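Local coordinates for protein EreC (Klebsiella pneumoniae, PDB 6XCQ) that probably confers resistance to macrolide antibiotics by hydrolysing the lactone ester of erythromycin, at residues R37-P42 with S76-S81. The protein carries 1 engineered substitution. Sequence-based numbering, arbitrary orientation.
Sequences RTLLQP and SLARAS
The pyrrolidine ring of Pro42 lies over the helical surface made by Leu77, Ala80 and Ser81. Its CG rests 3.9 Å from Ala80 CB and also close to the Leu77 carbonyl oxygen, while CD meets Leu77 CD2 at 3.8 Å, the leucine side chain crossing the ring at about a right angle. Leu77 reaches this place with CG beside its backbone N and anti to its carbonyl carbon (chi1 -81°), which also brings CD1 to 3.6 Å from the Leu40 carbonyl oxygen. Leu40 returns the contact through a single methyl, CD2, set 4.0 Å from Leu77 CB. Further along, the isobutyl group of Leu39 covers the methyl of Ala78: CG and both branches approach it, CD2 to 3.8 Å from Ala78 CB. Val425 and Val427 of strand 423-427 also touch Leu39, and Phe343 of strand 338-345 touches Ala78, so both partners of this pair also lie against the central sheet.

One polar bond crosses the interface. Ser81 OG donates to the Leu39 carbonyl oxygen over 2.6 Å, a short bond whose donor stands above the carbonyl plane, with a C=O...O angle of 136°. Leu39 is the second residue of a type I beta turn from Thr38 to Gln41, closed by Gln41 N bonding to Thr38 O at 2.9 Å. Thr38 itself is held through OG1 by Glu49 and the backbone N of Asp46, and the Pro42 carbonyl oxygen accepts a hydrogen bond from NH1 of Arg84, about one turn beyond Ser81 on helix 73-90.

This is structural packing of the turn following edge strand 33-36 against a helix of the esterase fold. A buried serine hydroxyl spends its proton on a turn carbonyl within otherwise largely apolar surroundings, which implies a directional link added to hydrophobic contact.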
# COMPACT_ATOMS: atom_id res chain seq x y z
N ARG A 37 11.86 12.59 -20.46
CA ARG A 37 12.17 11.54 -21.42
C ARG A 37 12.85 10.33 -20.78
O ARG A 37 12.87 9.25 -21.39
CB ARG A 37 13.03 12.12 -22.54
CG ARG A 37 12.41 13.43 -23.03
CD ARG A 37 12.80 13.87 -24.40
NE ARG A 37 12.28 15.21 -24.61
CZ ARG A 37 11.07 15.48 -25.10
NH1 ARG A 37 10.25 14.50 -25.47
NH2 ARG A 37 10.68 16.74 -25.23
N THR A 38 13.37 10.45 -19.57
CA THR A 38 14.09 9.35 -18.96
C THR A 38 13.29 8.64 -17.88
O THR A 38 13.79 7.68 -17.28
CB THR A 38 15.44 9.84 -18.39
OG1 THR A 38 15.24 10.69 -17.26
CG2 THR A 38 16.22 10.60 -19.47
N LEU A 39 12.03 9.05 -17.63
CA LEU A 39 11.28 8.52 -16.49
C LEU A 39 11.16 7.00 -16.55
O LEU A 39 11.25 6.32 -15.52
CB LEU A 39 9.89 9.14 -16.43
CG LEU A 39 8.95 8.59 -15.34
CD1 LEU A 39 9.36 9.09 -13.97
CD2 LEU A 39 7.50 8.96 -15.63
N LEU A 40 10.98 6.43 -17.75
CA LEU A 40 10.80 5.00 -17.86
C LEU A 40 12.11 4.25 -18.05
O LEU A 40 12.09 3.07 -18.39
CB LEU A 40 9.83 4.68 -19.00
CG LEU A 40 8.47 5.38 -18.86
CD1 LEU A 40 7.61 5.15 -20.09
CD2 LEU A 40 7.73 4.95 -17.58
N GLN A 41 13.24 4.91 -17.82
CA GLN A 41 14.55 4.30 -17.97
C GLN A 41 15.36 4.55 -16.71
O GLN A 41 16.26 5.40 -16.68
CB GLN A 41 15.25 4.82 -19.23
CG GLN A 41 14.35 4.65 -20.46
CD GLN A 41 15.06 4.95 -21.76
OE1 GLN A 41 16.26 4.70 -21.89
NE2 GLN A 41 14.33 5.49 -22.73
N PRO A 42 15.08 3.80 -15.63
CA PRO A 42 15.74 4.06 -14.35
C PRO A 42 17.26 4.01 -14.40
O PRO A 42 17.92 4.69 -13.59
CB PRO A 42 15.19 2.96 -13.43
CG PRO A 42 13.95 2.48 -14.09
CD PRO A 42 14.16 2.65 -15.56
N SER A 76 5.63 0.53 -12.65
CA SER A 76 6.80 0.03 -11.92
C SER A 76 8.07 0.73 -12.38
O SER A 76 8.91 1.10 -11.55
CB SER A 76 6.94 -1.49 -12.07
OG SER A 76 5.87 -2.15 -11.43
N LEU A 77 8.21 0.95 -13.68
CA LEU A 77 9.38 1.67 -14.19
C LEU A 77 9.47 3.07 -13.59
O LEU A 77 10.53 3.48 -13.12
CB LEU A 77 9.32 1.75 -15.72
CG LEU A 77 9.81 0.48 -16.42
CD1 LEU A 77 9.52 0.56 -17.93
CD2 LEU A 77 11.30 0.25 -16.15
N ALA A 78 8.36 3.82 -13.62
CA ALA A 78 8.38 5.18 -13.08
C ALA A 78 8.64 5.18 -11.59
O ALA A 78 9.31 6.08 -11.07
CB ALA A 78 7.06 5.90 -13.38
N ARG A 79 8.12 4.18 -10.87
CA ARG A 79 8.39 4.10 -9.43
C ARG A 79 9.87 3.90 -9.17
O ARG A 79 10.44 4.55 -8.28
CB ARG A 79 7.59 2.97 -8.79
CG ARG A 79 6.14 3.32 -8.56
CD ARG A 79 5.39 2.15 -7.99
NE ARG A 79 4.18 2.62 -7.32
CZ ARG A 79 3.30 1.83 -6.73
NH1 ARG A 79 3.48 0.52 -6.72
NH2 ARG A 79 2.23 2.36 -6.14
N ALA A 80 10.51 3.01 -9.92
CA ALA A 80 11.94 2.79 -9.73
C ALA A 80 12.73 4.07 -9.98
O ALA A 80 13.65 4.40 -9.22
CB ALA A 80 12.43 1.67 -10.64
N SER A 81 12.37 4.82 -11.02
CA SER A 81 13.07 6.07 -11.29
C SER A 81 12.89 7.07 -10.15
O SER A 81 13.84 7.73 -9.74
CB SER A 81 12.59 6.67 -12.61
OG SER A 81 13.07 5.90 -13.70